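Local coordinates for odorant binding protein (AGAP010409-PA) (Anopheles gambiae, PDB 3L4A), which probably binds odorants, as a secreted, mainly helical protein of the insect PBP/GOBP family, at residues D21-K24 with V25-A29; R82-L85 with E86-L90. One frame throughout, in Å; residues are numbered along the deposited sequence.

Overall arrangement
Both are local contacts along continuous chain, and both lie within the PBP/GOBP family region. Interaction 1 comes first, along helix 21-28 and its end; interaction 2 follows over the C-terminal end of helix 75-87 and the turn beyond it. Their centres lie 28 Å apart, on opposite sides of the chain's centre, and their nearest atoms are about 17 Å apart, so they do not touch. Each joins its helix to another part of the fold: interaction 1 packs against helix 36-48, whereas interaction 2 faces helix 96-105 and contains C84 of the C84-C106 disulfide. The other two disulfides, C11-C44 and C40-C97, complete the cross-linking of this helical fold.

Interaction 1. Residues D21-K24 with V25-A29; sequences DELK and VHYRA
L23 and Y27 each carry CG beside the backbone N, opposite the carbonyl carbon (chi1 -72° and -57°), which lays the two side chains alongside one another, pointing the same way one helical turn apart. The leucine runs along the phenol end of the ring, with L23 CB 3.8 Å from Y27 CZ and L23 CD1 3.6 Å from Y27 OH. The carbonyl oxygen of L23 sits over the centre of one face of the Y27 ring, 3.2 Å above its plane, and accepts the Y27 N-H in the carbonyl plane (N to O 3.0 Å). This pair is the inward face of helix 21-28 in the mainly helical PBP/GOBP fold: both side chains touch V37 of helix 36-48, Y27 OH is hydrogen-bonded to T38 OG1, and the Y27 ring stacks with F41. On another face of the helix, K24 kinks at chi3 (71°) and brings CE over one face of the guanidinium of R28, whose chain is extended, 3.8 Å from R28 NH2. K24 NZ and R28 NH2 both form salt bridges to the E9 carboxylate, which probably draws them together and offsets their like charge. A water links E22 to H26, donating to E22 OE1 at 2.6 Å and lying in the imidazole plane, 2.8 Å from H26 NE2; H26 ND1 is hydrogen-bonded to E31 OE1.

Interaction 2. Residues R82-L85 with E86-L90; sequences RACL and EAKNL
L85 and L90 meet through their methyl groups, L85 CD2 lying 4.1 Å from L90 CD1, with the two side chains crossing at a slant. Both hold CG anti to the carbonyl carbon (chi1 -65° for L85, -62° for L90), which leaves these methyl branches facing each other. L90 also places its CG 4.0 Å from L85 O. That oxygen accepts the N-H of K88 (N to O 3.1 Å) from well above the carbonyl plane, with a C=O...N angle of only 112°, and a hydrogen bond from an ammonium ion, probably from the crystallisation liquor. K88 N makes a second, weak bond to C84 O at 3.3 Å, and K88 CG lies 3.6 Å from the same oxygen. Farther along, K88 CE comes within 4.2 Å of C84 SG. One turn back, regular bonds from E86 N to R82 O and from A87 N to A83 O hold the last of the helix. N89 then adopts a positive phi while its N-H bonds to E86 O, turning the chain out of the helical path, so that the L90 side chain points back toward L85. Beyond this shell, A103 of helix 96-105 touches both leucines, and C84 is disulfide-bonded to C106. A helix C-terminus closed by a left-handed residue is thus pinned by one of the three interlocked disulfides that mark classical insect odorant-binding proteins.

Interaction 1. Residues D21-K24 with V25-A29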
loop_
_atom_site.group_PDB
_atom_site.type_symbol
_atom_site.label_atom_id
_atom_site.label_comp_id
_atom_site.label_asym_id
_atom_site.label_seq_id
_atom_site.Cartn_x
_atom_site.Cartn_y
_atom_site.Cartn_z
ATOM N N ASP A 21 -8.507 -18.896 -0.706
ATOM C CA ASP A 21 -7.518 -19.450 -1.629
ATOM C C ASP A 21 -7.350 -18.592 -2.876
ATOM O O ASP A 21 -6.229 -18.264 -3.274
ATOM C CB ASP A 21 -7.909 -20.869 -2.059
ATOM C CG ASP A 21 -7.698 -21.897 -0.965
ATOM O OD1 ASP A 21 -7.010 -21.586 0.028
ATOM O OD2 ASP A 21 -8.219 -23.025 -1.105
ATOM N N GLU A 22 -8.470 -18.252 -3.498
ATOM C CA GLU A 22 -8.472 -17.502 -4.739
ATOM C C GLU A 22 -7.857 -16.114 -4.557
ATOM O O GLU A 22 -7.018 -15.687 -5.353
ATOM C CB GLU A 22 -9.897 -17.390 -5.275
ATOM C CG GLU A 22 -10.004 -16.761 -6.651
ATOM C CD GLU A 22 -11.309 -17.110 -7.339
ATOM O OE1 GLU A 22 -11.877 -16.236 -8.031
ATOM O OE2 GLU A 22 -11.772 -18.261 -7.180
ATOM N N LEU A 23 -8.276 -15.409 -3.510
ATOM C CA LEU A 23 -7.690 -14.103 -3.223
ATOM C C LEU A 23 -6.189 -14.202 -2.945
ATOM O O LEU A 23 -5.417 -13.360 -3.398
ATOM C CB LEU A 23 -8.394 -13.428 -2.048
ATOM C CG LEU A 23 -9.803 -12.888 -2.290
ATOM C CD1 LEU A 23 -10.377 -12.348 -0.982
ATOM C CD2 LEU A 23 -9.804 -11.805 -3.373
ATOM N N LYS A 24 -5.769 -15.215 -2.192
ATOM C CA LYS A 24 -4.359 -15.324 -1.809
ATOM C C LYS A 24 -3.438 -15.657 -2.983
ATOM O O LYS A 24 -2.252 -15.308 -2.974
ATOM C CB LYS A 24 -4.179 -16.303 -0.652
ATOM C CG LYS A 24 -4.628 -15.729 0.677
ATOM C CD LYS A 24 -4.529 -16.754 1.788
ATOM C CE LYS A 24 -3.076 -17.035 2.144
ATOM N NZ LYS A 24 -2.970 -18.184 3.084
ATOM N N VAL A 25 -3.984 -16.316 -3.997
ATOM C CA VAL A 25 -3.234 -16.510 -5.228
ATOM C C VAL A 25 -2.907 -15.150 -5.841
ATOM O O VAL A 25 -1.786 -14.925 -6.302
ATOM C CB VAL A 25 -4.005 -17.374 -6.246
ATOM C CG1 VAL A 25 -3.307 -17.340 -7.602
ATOM C CG2 VAL A 25 -4.138 -18.803 -5.739
ATOM N N HIS A 26 -3.887 -14.250 -5.859
ATOM C CA HIS A 26 -3.665 -12.898 -6.366
ATOM C C HIS A 26 -2.614 -12.179 -5.532
ATOM O O HIS A 26 -1.670 -11.598 -6.071
ATOM C CB HIS A 26 -4.958 -12.089 -6.349
ATOM C CG HIS A 26 -5.937 -12.483 -7.408
ATOM N ND1 HIS A 26 -5.750 -12.189 -8.741
ATOM C CD2 HIS A 26 -7.126 -13.127 -7.327
ATOM C CE1 HIS A 26 -6.775 -12.645 -9.438
ATOM N NE2 HIS A 26 -7.625 -13.218 -8.604
ATOM N N TYR A 27 -2.772 -12.223 -4.213
ATOM C CA TYR A 27 -1.870 -11.499 -3.324
ATOM C C TYR A 27 -0.413 -11.933 -3.484
ATOM O O TYR A 27 0.501 -11.104 -3.452
ATOM C CB TYR A 27 -2.308 -11.658 -1.865
ATOM C CG TYR A 27 -3.726 -11.214 -1.588
ATOM C CD1 TYR A 27 -4.382 -10.326 -2.435
ATOM C CD2 TYR A 27 -4.402 -11.671 -0.467
ATOM C CE1 TYR A 27 -5.680 -9.918 -2.175
ATOM C CE2 TYR A 27 -5.688 -11.259 -0.190
ATOM C CZ TYR A 27 -6.325 -10.390 -1.047
ATOM O OH TYR A 27 -7.610 -9.991 -0.771
ATOM N N ARG A 28 -0.192 -13.233 -3.642
ATOM C CA ARG A 28 1.165 -13.751 -3.811
ATOM C C ARG A 28 1.721 -13.365 -5.182
ATOM O O ARG A 28 2.931 -13.404 -5.402
ATOM C CB ARG A 28 1.192 -15.270 -3.614
ATOM C CG ARG A 28 0.889 -15.696 -2.185
ATOM C CD ARG A 28 0.642 -17.193 -2.077
ATOM N NE ARG A 28 0.511 -17.618 -0.686
ATOM C CZ ARG A 28 -0.030 -18.772 -0.304
ATOM N NH1 ARG A 28 -0.500 -19.618 -1.211
ATOM N NH2 ARG A 28 -0.107 -19.078 0.986
ATOM N N ALA A 29 0.829 -12.985 -6.092
ATOM C CA ALA A 29 1.216 -12.530 -7.426
ATOM C C ALA A 29 1.232 -11.002 -7.500
ATOM O O ALA A 29 1.266 -10.422 -8.586
ATOM C CB ALA A 29 0.268 -13.098 -8.472
HETATM O O HOH W 1 -10.031 -14.619 -8.956
#

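Interaction 2. Residues R82-L85 with E86-L90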
loop_
_atom_site.group_PDB
_atom_site.type_symbol
_atom_site.label_atom_id
_atom_site.label_comp_id
_atom_site.label_asym_id
_atom_site.label_seq_id
_atom_site.Cartn_x
_atom_site.Cartn_y
_atom_site.Cartn_z
ATOM N N ARG A 82 3.114 12.771 -3.121
ATOM C CA ARG A 82 2.434 13.700 -2.220
ATOM C C ARG A 82 1.233 14.319 -2.935
ATOM O O ARG A 82 0.140 14.367 -2.391
ATOM C CB ARG A 82 3.369 14.813 -1.749
ATOM C CG ARG A 82 4.326 14.428 -0.645
ATOM C CD ARG A 82 4.929 15.680 -0.016
ATOM N NE ARG A 82 6.106 15.385 0.796
ATOM C CZ ARG A 82 6.062 14.955 2.052
ATOM N NH1 ARG A 82 7.189 14.717 2.713
ATOM N NH2 ARG A 82 4.892 14.761 2.647
ATOM N N ALA A 83 1.433 14.766 -4.174
ATOM C CA ALA A 83 0.359 15.382 -4.945
ATOM C C ALA A 83 -0.767 14.396 -5.290
ATOM O O ALA A 83 -1.955 14.733 -5.186
ATOM C CB ALA A 83 0.920 16.018 -6.211
ATOM N N CYS A 84 -0.395 13.187 -5.693
ATOM C CA CYS A 84 -1.377 12.157 -5.998
ATOM C C CYS A 84 -2.243 11.878 -4.775
ATOM O O CYS A 84 -3.465 11.835 -4.869
ATOM C CB CYS A 84 -0.671 10.886 -6.459
ATOM S SG CYS A 84 -1.785 9.546 -6.912
ATOM N N LEU A 85 -1.603 11.695 -3.625
ATOM C CA LEU A 85 -2.328 11.380 -2.398
ATOM C C LEU A 85 -3.221 12.533 -1.968
ATOM O O LEU A 85 -4.352 12.322 -1.538
ATOM C CB LEU A 85 -1.338 11.005 -1.283
ATOM C CG LEU A 85 -0.586 9.712 -1.593
ATOM C CD1 LEU A 85 0.667 9.547 -0.745
ATOM C CD2 LEU A 85 -1.528 8.518 -1.403
ATOM N N GLU A 86 -2.724 13.757 -2.082
ATOM C CA GLU A 86 -3.533 14.914 -1.734
ATOM C C GLU A 86 -4.783 14.960 -2.612
ATOM O O GLU A 86 -5.879 15.280 -2.131
ATOM C CB GLU A 86 -2.717 16.207 -1.861
ATOM C CG GLU A 86 -1.637 16.374 -0.799
ATOM C CD GLU A 86 -2.205 16.566 0.596
ATOM O OE1 GLU A 86 -3.373 16.996 0.711
ATOM O OE2 GLU A 86 -1.485 16.287 1.578
ATOM N N ALA A 87 -4.623 14.621 -3.889
ATOM C CA ALA A 87 -5.735 14.667 -4.836
ATOM C C ALA A 87 -6.813 13.638 -4.523
ATOM O O ALA A 87 -7.943 13.761 -4.989
ATOM C CB ALA A 87 -5.235 14.496 -6.268
ATOM N N LYS A 88 -6.463 12.630 -3.731
ATOM C CA LYS A 88 -7.412 11.583 -3.364
ATOM C C LYS A 88 -8.252 11.914 -2.133
ATOM O O LYS A 88 -9.141 11.140 -1.763
ATOM C CB LYS A 88 -6.682 10.258 -3.186
ATOM C CG LYS A 88 -6.260 9.664 -4.512
ATOM C CD LYS A 88 -5.424 8.428 -4.321
ATOM C CE LYS A 88 -5.337 7.643 -5.627
ATOM N NZ LYS A 88 -6.616 6.949 -5.947
ATOM N N ASN A 89 -7.974 13.057 -1.513
ATOM C CA ASN A 89 -8.758 13.538 -0.374
ATOM C C ASN A 89 -9.033 12.426 0.626
ATOM O O ASN A 89 -10.185 12.164 1.002
ATOM C CB ASN A 89 -10.064 14.171 -0.851
ATOM C CG ASN A 89 -9.832 15.442 -1.640
ATOM O OD1 ASN A 89 -10.050 16.544 -1.139
ATOM N ND2 ASN A 89 -9.371 15.297 -2.875
ATOM N N LEU A 90 -7.953 11.788 1.051
ATOM C CA LEU A 90 -8.020 10.604 1.889
ATOM C C LEU A 90 -8.754 10.819 3.206
ATOM O O LEU A 90 -9.394 9.901 3.711
ATOM C CB LEU A 90 -6.615 10.072 2.174
ATOM C CG LEU A 90 -5.776 9.613 0.978
ATOM C CD1 LEU A 90 -4.402 9.156 1.451
ATOM C CD2 LEU A 90 -6.490 8.502 0.234
#